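Local coordinates for protein endoglucanase E (Clostridium thermocellum, PDB 2WAO) that belongs to a cellulase and, through the family 2 carbohydrate esterase domain here, binds cello-oligosaccharides and probably removes acetyl groups from plant polysaccharides, at residues N14-D18 / V205-F209; E35-T41 / E84-V90; F293-P297 / M319-L323; I178-M182 / K235-Y240. All coordinates share one frame. Residues are numbered along the deposited sequence.

Overall arrangement
Contact 1 joins the N-terminal beta-sandwich to the SGNH-type esterase domain; contact 2 lies within the sandwich, and contacts 3 and 4 within the alpha/beta esterase. Contacts 1 and 2 touch through Asn14 ND2 and Glu35 OE1, 3.0 Å apart and probably hydrogen-bonded, although their centres are 26 Å apart. Contacts 3 and 4 have centres 21 Å apart and come within about 7 Å at their nearest atoms. Both adjoin the glycan pocket in sequence: Ser176 and Gly177 precede 178-182, and Gln298 and Gln299 follow 293-297. The side chains of Pro297 and Thr181 lie about 11 Å and 14 Å from bound glucose units. Contact 2 is remote, centred 45 Å from contact 4.

Contact 1: N14-D18 / V205-F209; sequences NGRFD and VRWDF. With FMT (formic acid), chain L.
Both backbones are largely extended and mostly loop, until 205-209 bends at Phe209 (-63/-13); the end-to-end directions of 15-18 and 205-209 differ by 133°, and the CA atoms stay well separated, Arg16 to Trp207 at 7.2 Å and Asp18 to Val205 at 7.7 Å. Gly15 takes phi/psi 150/-173, a conformation that calls for glycine, and its N donates to O1 of the bound formic acid at 3.2 Å. Arg16 leaves in an extended m,t,t,t rotamer and lies flat along Trp207 (chi1 t): the guanidinium stacks on the indole with centres 4.0 Å apart and planes at 6°. It is a cation-pi pair, Arg16 CZ being 4.0 Å from the centroid of the five-membered ring of Trp207, while Arg16 CG makes a CH-pi contact 3.6 Å from the centroid of the six-membered ring. This arginine-tryptophan stack bridges two domains, the N-terminal beta-sandwich and the SGNH-type hydrolase. The guanidinium is also held by a salt bridge to Glu126 and hydrogen bonds to the carbonyls of Tyr196 and Tyr198. Arg16 NH2 approaches Phe209 CE1 at 3.3 Å. Phe17 points away from 205-209, its ring edge-to-face with Tyr13. Asp18 OD1, hydrogen-bonded to Ser20 OG, lies 4.0 Å from Val205 CG1.

Contact 2: E35-T41 / E84-V90; sequences ELNFYGT and EGAHHLV
Strands 35-40 and 85-90 run antiparallel, their axes 4.6 Å apart at closest approach and at 151° to one another. Hydrogen-bonded pairs are Leu36-Leu89, Phe38-His87 and Gly40-Gly85; Glu35-Val90, Asn37-His88 and Tyr39-Ala86 are the non-hydrogen-bonded pairs. Each hydrogen-bonded pair closes a double link: Leu36 N to Leu89 O 3.0 Å and Leu89 N to Leu36 O 2.9 Å; Phe38 N to His87 O 2.9 Å and His87 N to Phe38 O 2.7 Å; Gly40 N to Gly85 O 3.0 Å and Gly85 N to Gly40 O 3.3 Å. Outward-facing backbone groups of Glu35, Asn37 and Tyr39 are hydrogen-bonded to Leu12, Leu115 and Lys113, and His88 N to Asp60 OD1. On the Glu35, Asn37 and His88 face, His88 NE2 donates to Glu35 OE2 at 2.8 Å (both chi1 t), a His-carboxylate bond; Glu35 OE1 accepts from Asn14, and Asn37 ND2 gives to the carbonyl of Ala116. On the other face His87 ND1 is hydrogen-bonded to Asp60 and NE2 to the carbonyl of Ala83, while His87 CB sits over the Phe38 ring (chi1 p), 3.9 Å from its centroid. Leu36 CD1 meets Leu89 CD2 at 3.8 Å, and both leucines pack on Phe107 of the facing sheet. An antiparallel pair whose Leu36, Phe38 and Leu89 face is turned to a second antiparallel sheet is typical of a beta-sandwich, here the N-terminal domain of a family 2 carbohydrate esterase.

Contact 3: F293-P297 / M319-L323; sequences FVEFP and MAERL. With FMT (formic acid), chain M.
Phe296, Arg322 and Met319 carry this packing of the C-terminal helix 313-331 on the end of edge strand 291-295 of the parallel esterase sheet. Nearest CA pairs are Phe296-Met319 at 6.2 Å and Val294-Leu323 at 7.6 Å. Phe296 (chi1 m) turns its ring to the helix. Met319, in the m,t,p rotamer, places CE over one ring face, 3.7 Å from the Phe296 centroid, with SD at 4.8 Å from it: a Met-aromatic contact. Leu323, one turn on, brings CB to the ring edge, 4.1 Å from Phe296 CE1. Arg322 (chi1 t, chi2 t, chi3 m) reaches along the strand end, its CD 3.3 Å from Glu295 O and its NE 3.4 Å from Pro297 CD, which lies over one guanidinium face. Arg322 NE donates to O2 of the formic acid at 3.1 Å, whereas the Glu295 carboxylate pairs with Arg273. Strand end and helix thus share no direct hydrogen bond: they are held by aromatic, sulfur and aliphatic packing, with the arginine charge kept at the outer margin.

Contact 4: I178-M182 / K235-Y240; sequences IGLTM and KFVTAY
Leu180 forms the apolar centre, with CB directed at helix 233-250 of the alpha/beta SGNH-type fold, the long helix in the crossover between parallel strands 216-220 and 255-260. The facing segment is a tight turn whose central residues, Leu180 (-86/-39) and Thr181 (-116/-16), come close to type I; a CB on Gly179 would clash with Met182 O, so glycine suits this corner. Nearest CA pairs are Leu180-Ala239 at 5.9 Å and Thr181-Phe236 at 6.1 Å. In the m,t rotamer, Leu180 CD1 touches two aromatic residues one helical turn apart, 3.4 Å from Tyr240 CD1 and 3.7 Å from Phe236 CE1, while Leu180 CB lies 3.9 Å from Ala239 CB. Phe236 in turn meets Phe226 edge-to-face and packs on helix 266-285. Farther out, Thr181 (chi1 p) lays its methyl on the helix: CG2 is 3.6 Å from Phe236 CA, 3.6 Å from Lys235 CG and 4.1 Å from Ala239 CB. The turn is pinned from elsewhere by the Asp225 carboxylate, which accepts from the amides of Leu180 and Thr181. Just ahead in the chain, Ser176 and Gly177 line the glycan pocket. At the polar edge the Lys235 side chain, t at all four chi angles, reaches out to the turn, and its NZ gives a weak hydrogen bond to Thr181 O at 3.5 Å.

Contact 1: N14-D18 / V205-F209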
# COMPACT_ATOMS: atom_id res chain seq x y z
N ASN A 14 4.67 -10.58 -5.17
CA ASN A 14 4.38 -9.19 -5.53
C ASN A 14 4.52 -8.24 -4.35
O ASN A 14 3.61 -8.14 -3.55
CB ASN A 14 2.95 -9.08 -6.05
CG ASN A 14 2.74 -9.83 -7.35
OD1 ASN A 14 3.65 -9.86 -8.19
ND2 ASN A 14 1.57 -10.46 -7.51
N GLY A 15 5.65 -7.57 -4.23
CA GLY A 15 5.92 -6.75 -3.08
C GLY A 15 7.42 -6.71 -2.84
O GLY A 15 8.24 -7.21 -3.67
N ARG A 16 7.77 -6.11 -1.72
CA ARG A 16 9.12 -6.17 -1.19
C ARG A 16 9.26 -7.42 -0.34
O ARG A 16 8.71 -7.51 0.77
CB ARG A 16 9.49 -4.90 -0.38
CG ARG A 16 9.51 -3.63 -1.25
CD ARG A 16 10.01 -2.49 -0.40
NE ARG A 16 10.11 -1.22 -1.13
CZ ARG A 16 10.61 -0.14 -0.56
NH1 ARG A 16 11.04 -0.22 0.69
NH2 ARG A 16 10.69 1.02 -1.24
N PHE A 17 9.94 -8.41 -0.89
CA PHE A 17 10.15 -9.67 -0.15
C PHE A 17 11.65 -9.85 0.19
O PHE A 17 12.51 -9.41 -0.58
CB PHE A 17 9.62 -10.88 -0.93
CG PHE A 17 8.12 -11.04 -0.89
CD1 PHE A 17 7.52 -12.02 -0.08
CD2 PHE A 17 7.31 -10.28 -1.71
CE1 PHE A 17 6.11 -12.18 -0.06
CE2 PHE A 17 5.90 -10.42 -1.68
CZ PHE A 17 5.31 -11.39 -0.88
N ASP A 18 11.91 -10.46 1.35
CA ASP A 18 13.24 -10.91 1.74
C ASP A 18 13.33 -12.43 1.52
O ASP A 18 12.49 -13.20 2.04
CB ASP A 18 13.43 -10.56 3.21
CG ASP A 18 14.71 -11.13 3.83
OD1 ASP A 18 15.76 -11.21 3.16
OD2 ASP A 18 14.64 -11.47 5.04
N VAL A 205 16.23 -4.93 7.35
CA VAL A 205 16.62 -5.57 6.06
C VAL A 205 16.37 -4.56 4.95
O VAL A 205 15.23 -4.18 4.72
CB VAL A 205 15.85 -6.88 5.81
CG1 VAL A 205 16.15 -7.45 4.38
CG2 VAL A 205 16.19 -7.89 6.90
N ARG A 206 17.45 -4.09 4.31
CA ARG A 206 17.38 -3.05 3.28
C ARG A 206 16.86 -3.59 1.97
O ARG A 206 17.22 -4.69 1.56
CB ARG A 206 18.76 -2.45 3.05
CG ARG A 206 19.16 -1.59 4.22
CD ARG A 206 20.28 -0.63 3.88
NE ARG A 206 20.36 0.36 4.94
CZ ARG A 206 20.06 1.66 4.84
NH1 ARG A 206 19.70 2.23 3.68
NH2 ARG A 206 20.19 2.40 5.93
N TRP A 207 16.02 -2.78 1.33
CA TRP A 207 15.46 -3.08 -0.01
C TRP A 207 16.42 -2.70 -1.14
O TRP A 207 17.06 -1.64 -1.10
CB TRP A 207 14.16 -2.27 -0.19
CG TRP A 207 13.56 -2.40 -1.53
CD1 TRP A 207 13.35 -1.38 -2.43
CD2 TRP A 207 13.04 -3.60 -2.14
NE1 TRP A 207 12.75 -1.88 -3.54
CE2 TRP A 207 12.54 -3.23 -3.41
CE3 TRP A 207 12.96 -4.96 -1.73
CZ2 TRP A 207 11.94 -4.16 -4.30
CZ3 TRP A 207 12.38 -5.89 -2.61
CH2 TRP A 207 11.87 -5.48 -3.89
N ASP A 208 16.54 -3.58 -2.15
CA ASP A 208 17.39 -3.27 -3.30
C ASP A 208 16.46 -2.63 -4.33
O ASP A 208 15.57 -3.30 -4.89
CB ASP A 208 18.04 -4.53 -3.84
CG ASP A 208 18.85 -4.28 -5.10
OD1 ASP A 208 18.92 -3.12 -5.59
OD2 ASP A 208 19.42 -5.28 -5.57
N PHE A 209 16.60 -1.32 -4.51
CA PHE A 209 15.72 -0.58 -5.43
C PHE A 209 15.81 -0.99 -6.92
O PHE A 209 14.94 -0.63 -7.72
CB PHE A 209 15.89 0.94 -5.24
CG PHE A 209 15.22 1.44 -3.99
CD1 PHE A 209 13.94 1.92 -4.06
CD2 PHE A 209 15.88 1.41 -2.75
CE1 PHE A 209 13.25 2.37 -2.92
CE2 PHE A 209 15.22 1.85 -1.57
CZ PHE A 209 13.91 2.33 -1.66
C FMT L . 6.21 -7.51 -8.31
O1 FMT L . 6.68 -7.08 -7.24
O2 FMT L . 5.05 -7.32 -8.72

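Contact 2: E35-T41 / E84-V90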
# COMPACT_ATOMS: atom_id res chain seq x y z
N GLU A 35 1.14 -14.72 -5.79
CA GLU A 35 0.20 -15.03 -6.85
C GLU A 35 0.69 -16.29 -7.62
O GLU A 35 1.87 -16.43 -7.92
CB GLU A 35 0.05 -13.80 -7.74
CG GLU A 35 -0.72 -14.02 -8.99
CD GLU A 35 -0.74 -12.77 -9.89
OE1 GLU A 35 0.13 -11.87 -9.69
OE2 GLU A 35 -1.58 -12.74 -10.82
N LEU A 36 -0.23 -17.20 -7.88
CA LEU A 36 0.15 -18.47 -8.52
C LEU A 36 -1.04 -19.10 -9.24
O LEU A 36 -2.17 -18.73 -8.99
CB LEU A 36 0.74 -19.43 -7.47
CG LEU A 36 -0.18 -19.84 -6.28
CD1 LEU A 36 -1.23 -20.88 -6.74
CD2 LEU A 36 0.66 -20.40 -5.15
N ASN A 37 -0.75 -20.03 -10.14
CA ASN A 37 -1.75 -20.91 -10.73
C ASN A 37 -1.59 -22.33 -10.20
O ASN A 37 -0.47 -22.78 -10.01
CB ASN A 37 -1.58 -20.93 -12.26
CG ASN A 37 -1.91 -19.58 -12.91
OD1 ASN A 37 -3.00 -19.03 -12.73
ND2 ASN A 37 -0.96 -19.06 -13.67
N PHE A 38 -2.69 -23.00 -9.90
CA PHE A 38 -2.61 -24.39 -9.48
C PHE A 38 -3.67 -25.21 -10.19
O PHE A 38 -4.71 -24.68 -10.64
CB PHE A 38 -2.70 -24.55 -7.95
CG PHE A 38 -4.05 -24.24 -7.38
CD1 PHE A 38 -4.97 -25.28 -7.09
CD2 PHE A 38 -4.41 -22.93 -7.10
CE1 PHE A 38 -6.26 -25.00 -6.55
CE2 PHE A 38 -5.69 -22.64 -6.54
CZ PHE A 38 -6.62 -23.71 -6.27
N TYR A 39 -3.40 -26.50 -10.26
CA TYR A 39 -4.36 -27.47 -10.78
C TYR A 39 -4.88 -28.26 -9.58
O TYR A 39 -4.11 -28.77 -8.79
CB TYR A 39 -3.71 -28.43 -11.78
CG TYR A 39 -4.75 -29.30 -12.47
CD1 TYR A 39 -5.31 -28.90 -13.68
CD2 TYR A 39 -5.22 -30.47 -11.87
CE1 TYR A 39 -6.30 -29.68 -14.32
CE2 TYR A 39 -6.21 -31.26 -12.50
CZ TYR A 39 -6.74 -30.84 -13.72
OH TYR A 39 -7.72 -31.59 -14.35
N GLY A 40 -6.18 -28.33 -9.44
CA GLY A 40 -6.76 -29.21 -8.40
C GLY A 40 -8.10 -28.70 -7.93
O GLY A 40 -8.83 -28.07 -8.71
N THR A 41 -8.42 -29.00 -6.67
CA THR A 41 -9.72 -28.63 -6.11
C THR A 41 -9.58 -27.77 -4.85
O THR A 41 -10.57 -27.23 -4.36
CB THR A 41 -10.53 -29.90 -5.72
OG1 THR A 41 -9.86 -30.58 -4.63
CG2 THR A 41 -10.69 -30.83 -6.92
N GLU A 84 -12.46 -29.48 -10.27
CA GLU A 84 -11.11 -29.83 -10.61
C GLU A 84 -10.70 -29.14 -11.91
O GLU A 84 -11.38 -29.26 -12.91
CB GLU A 84 -10.99 -31.34 -10.75
CG GLU A 84 -9.57 -31.82 -10.89
CD GLU A 84 -9.52 -33.32 -11.07
OE1 GLU A 84 -10.34 -34.01 -10.40
OE2 GLU A 84 -8.67 -33.78 -11.86
N GLY A 85 -9.58 -28.42 -11.89
CA GLY A 85 -9.13 -27.70 -13.06
C GLY A 85 -8.04 -26.73 -12.67
O GLY A 85 -7.57 -26.75 -11.54
N ALA A 86 -7.64 -25.90 -13.62
CA ALA A 86 -6.60 -24.89 -13.34
C ALA A 86 -7.29 -23.70 -12.66
O ALA A 86 -8.38 -23.27 -13.09
CB ALA A 86 -5.90 -24.48 -14.63
N HIS A 87 -6.67 -23.18 -11.62
CA HIS A 87 -7.25 -22.03 -10.87
C HIS A 87 -6.18 -20.96 -10.65
O HIS A 87 -5.00 -21.29 -10.52
CB HIS A 87 -7.79 -22.50 -9.52
CG HIS A 87 -8.86 -23.54 -9.65
ND1 HIS A 87 -10.13 -23.23 -10.09
CD2 HIS A 87 -8.84 -24.88 -9.45
CE1 HIS A 87 -10.86 -24.34 -10.15
NE2 HIS A 87 -10.10 -25.35 -9.77
N HIS A 88 -6.60 -19.70 -10.58
CA HIS A 88 -5.69 -18.59 -10.28
C HIS A 88 -5.89 -18.15 -8.82
O HIS A 88 -7.03 -17.93 -8.41
CB HIS A 88 -5.98 -17.44 -11.24
CG HIS A 88 -5.15 -16.23 -10.99
ND1 HIS A 88 -5.69 -15.05 -10.52
CD2 HIS A 88 -3.82 -16.01 -11.14
CE1 HIS A 88 -4.73 -14.15 -10.40
NE2 HIS A 88 -3.59 -14.70 -10.77
N LEU A 89 -4.80 -17.99 -8.08
CA LEU A 89 -4.85 -17.62 -6.66
C LEU A 89 -4.01 -16.39 -6.39
O LEU A 89 -2.87 -16.32 -6.82
CB LEU A 89 -4.33 -18.75 -5.80
CG LEU A 89 -4.02 -18.52 -4.33
CD1 LEU A 89 -5.34 -18.18 -3.57
CD2 LEU A 89 -3.32 -19.78 -3.71
N VAL A 90 -4.59 -15.42 -5.68
CA VAL A 90 -3.79 -14.33 -5.11
C VAL A 90 -3.98 -14.42 -3.59
O VAL A 90 -5.12 -14.54 -3.11
CB VAL A 90 -4.26 -12.96 -5.61
CG1 VAL A 90 -3.57 -11.85 -4.83
CG2 VAL A 90 -4.06 -12.82 -7.11

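Contact 3: F293-P297 / M319-L323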
# COMPACT_ATOMS: atom_id res chain seq x y z
N PHE A 293 0.80 17.30 -9.28
CA PHE A 293 -0.05 17.46 -8.11
C PHE A 293 -1.47 16.86 -8.28
O PHE A 293 -2.10 17.00 -9.35
CB PHE A 293 -0.18 18.95 -7.75
CG PHE A 293 -1.04 19.18 -6.54
CD1 PHE A 293 -0.59 18.81 -5.27
CD2 PHE A 293 -2.32 19.76 -6.68
CE1 PHE A 293 -1.36 19.00 -4.13
CE2 PHE A 293 -3.12 19.96 -5.54
CZ PHE A 293 -2.64 19.57 -4.26
N VAL A 294 -1.95 16.20 -7.23
CA VAL A 294 -3.36 15.70 -7.23
C VAL A 294 -4.00 16.00 -5.89
O VAL A 294 -3.42 15.75 -4.84
CB VAL A 294 -3.47 14.16 -7.50
CG1 VAL A 294 -4.94 13.69 -7.58
CG2 VAL A 294 -2.62 13.73 -8.71
N GLU A 295 -5.19 16.60 -5.93
CA GLU A 295 -5.96 16.79 -4.69
C GLU A 295 -7.22 15.93 -4.67
O GLU A 295 -8.06 16.00 -5.61
CB GLU A 295 -6.32 18.25 -4.44
CG GLU A 295 -7.08 18.38 -3.10
CD GLU A 295 -7.34 19.84 -2.66
OE1 GLU A 295 -6.85 20.78 -3.36
OE2 GLU A 295 -8.00 20.00 -1.58
N PHE A 296 -7.35 15.10 -3.63
CA PHE A 296 -8.60 14.37 -3.37
C PHE A 296 -9.46 15.28 -2.52
O PHE A 296 -9.06 15.68 -1.42
CB PHE A 296 -8.32 13.06 -2.66
CG PHE A 296 -7.31 12.18 -3.37
CD1 PHE A 296 -7.66 11.51 -4.55
CD2 PHE A 296 -6.05 11.96 -2.81
CE1 PHE A 296 -6.76 10.66 -5.18
CE2 PHE A 296 -5.13 11.12 -3.43
CZ PHE A 296 -5.48 10.46 -4.61
N PRO A 297 -10.64 15.65 -3.04
CA PRO A 297 -11.50 16.56 -2.29
C PRO A 297 -11.78 16.01 -0.90
O PRO A 297 -11.95 14.79 -0.72
CB PRO A 297 -12.80 16.58 -3.12
CG PRO A 297 -12.29 16.38 -4.50
CD PRO A 297 -11.24 15.30 -4.34
N MET A 319 -11.39 8.18 -4.74
CA MET A 319 -9.96 8.53 -4.87
C MET A 319 -9.36 7.75 -6.03
O MET A 319 -8.61 8.29 -6.88
CB MET A 319 -9.26 8.19 -3.57
CG MET A 319 -9.59 9.10 -2.43
SD MET A 319 -8.79 8.53 -0.86
CE MET A 319 -7.12 9.00 -1.17
N ALA A 320 -9.68 6.46 -6.07
CA ALA A 320 -9.14 5.59 -7.12
C ALA A 320 -9.61 6.08 -8.51
O ALA A 320 -8.80 6.13 -9.42
CB ALA A 320 -9.55 4.14 -6.90
N GLU A 321 -10.87 6.51 -8.64
CA GLU A 321 -11.38 7.01 -9.94
C GLU A 321 -10.57 8.25 -10.37
O GLU A 321 -10.19 8.37 -11.56
CB GLU A 321 -12.89 7.33 -9.91
CG GLU A 321 -13.76 6.08 -9.64
CD GLU A 321 -15.25 6.40 -9.45
OE1 GLU A 321 -15.69 7.43 -10.03
OE2 GLU A 321 -15.97 5.62 -8.74
N ARG A 322 -10.35 9.18 -9.43
CA ARG A 322 -9.62 10.39 -9.71
C ARG A 322 -8.17 10.05 -10.11
O ARG A 322 -7.68 10.51 -11.17
CB ARG A 322 -9.68 11.34 -8.51
CG ARG A 322 -8.87 12.61 -8.69
CD ARG A 322 -9.09 13.56 -7.55
NE ARG A 322 -10.50 13.84 -7.32
CZ ARG A 322 -11.20 14.79 -7.95
NH1 ARG A 322 -10.62 15.57 -8.85
NH2 ARG A 322 -12.48 14.95 -7.68
N LEU A 323 -7.51 9.24 -9.29
CA LEU A 323 -6.08 8.96 -9.48
C LEU A 323 -5.82 8.14 -10.78
O LEU A 323 -4.79 8.35 -11.48
CB LEU A 323 -5.50 8.25 -8.26
CG LEU A 323 -4.01 7.86 -8.36
CD1 LEU A 323 -3.14 9.17 -8.45
CD2 LEU A 323 -3.57 6.99 -7.16
C FMT M . -11.90 11.70 -3.94
O1 FMT M . -11.73 12.15 -2.77
O2 FMT M . -11.26 11.95 -5.00

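Contact 4: I178-M182 / K235-Y240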
# COMPACT_ATOMS: atom_id res chain seq x y z
N ILE A 178 2.47 7.99 10.09
CA ILE A 178 3.80 8.51 9.75
C ILE A 178 3.69 9.85 8.99
O ILE A 178 2.69 10.08 8.28
CB ILE A 178 4.58 7.46 8.89
CG1 ILE A 178 6.09 7.59 9.17
CG2 ILE A 178 4.21 7.54 7.36
CD1 ILE A 178 6.90 6.40 8.60
N GLY A 179 4.71 10.68 9.10
CA GLY A 179 4.74 11.94 8.36
C GLY A 179 6.13 12.22 7.83
O GLY A 179 7.06 11.37 7.93
N LEU A 180 6.25 13.41 7.25
CA LEU A 180 7.50 13.87 6.73
C LEU A 180 8.34 14.54 7.82
O LEU A 180 9.60 14.43 7.79
CB LEU A 180 7.28 14.91 5.63
CG LEU A 180 6.92 14.18 4.34
CD1 LEU A 180 6.13 15.03 3.40
CD2 LEU A 180 8.22 13.65 3.68
N THR A 181 7.68 15.29 8.70
CA THR A 181 8.44 16.00 9.81
C THR A 181 8.08 15.52 11.20
O THR A 181 8.81 15.84 12.19
CB THR A 181 8.21 17.56 9.79
OG1 THR A 181 6.88 17.84 10.23
CG2 THR A 181 8.42 18.11 8.39
N MET A 182 6.96 14.81 11.31
CA MET A 182 6.41 14.35 12.59
C MET A 182 5.44 13.22 12.34
O MET A 182 4.90 13.11 11.24
CB MET A 182 5.69 15.51 13.32
CG MET A 182 4.49 16.00 12.53
SD MET A 182 3.69 17.41 13.29
CE MET A 182 2.89 16.53 14.60
N LYS A 235 10.70 23.38 7.05
CA LYS A 235 10.98 22.01 7.47
C LYS A 235 10.20 21.01 6.59
O LYS A 235 10.77 20.07 6.04
CB LYS A 235 10.61 21.83 8.93
CG LYS A 235 10.94 20.45 9.50
CD LYS A 235 10.64 20.30 11.03
CE LYS A 235 11.49 19.15 11.60
NZ LYS A 235 10.93 18.50 12.84
N PHE A 236 8.90 21.26 6.47
CA PHE A 236 8.02 20.42 5.66
C PHE A 236 8.36 20.41 4.14
O PHE A 236 8.45 19.33 3.52
CB PHE A 236 6.54 20.80 5.89
CG PHE A 236 5.57 19.90 5.12
CD1 PHE A 236 5.15 18.68 5.66
CD2 PHE A 236 5.15 20.26 3.85
CE1 PHE A 236 4.28 17.84 4.95
CE2 PHE A 236 4.29 19.43 3.12
CZ PHE A 236 3.86 18.24 3.67
N VAL A 237 8.54 21.60 3.56
CA VAL A 237 8.85 21.72 2.17
C VAL A 237 10.20 21.06 1.89
O VAL A 237 10.34 20.31 0.93
CB VAL A 237 8.81 23.19 1.72
CG1 VAL A 237 9.44 23.33 0.29
CG2 VAL A 237 7.31 23.66 1.70
N THR A 238 11.19 21.32 2.74
CA THR A 238 12.51 20.66 2.54
C THR A 238 12.43 19.12 2.64
O THR A 238 13.05 18.43 1.86
CB THR A 238 13.57 21.28 3.51
OG1 THR A 238 13.72 22.67 3.19
CG2 THR A 238 14.93 20.59 3.36
N ALA A 239 11.64 18.62 3.59
CA ALA A 239 11.46 17.19 3.84
C ALA A 239 10.79 16.56 2.61
O ALA A 239 11.16 15.48 2.18
CB ALA A 239 10.62 16.95 5.14
N TYR A 240 9.77 17.26 2.07
CA TYR A 240 9.04 16.74 0.92
C TYR A 240 9.98 16.69 -0.29
O TYR A 240 10.06 15.67 -0.97
CB TYR A 240 7.76 17.57 0.66
CG TYR A 240 6.65 16.76 -0.03
CD1 TYR A 240 5.38 16.65 0.54
CD2 TYR A 240 6.86 16.10 -1.26
CE1 TYR A 240 4.36 15.92 -0.05
CE2 TYR A 240 5.83 15.33 -1.86
CZ TYR A 240 4.61 15.25 -1.25
OH TYR A 240 3.60 14.51 -1.86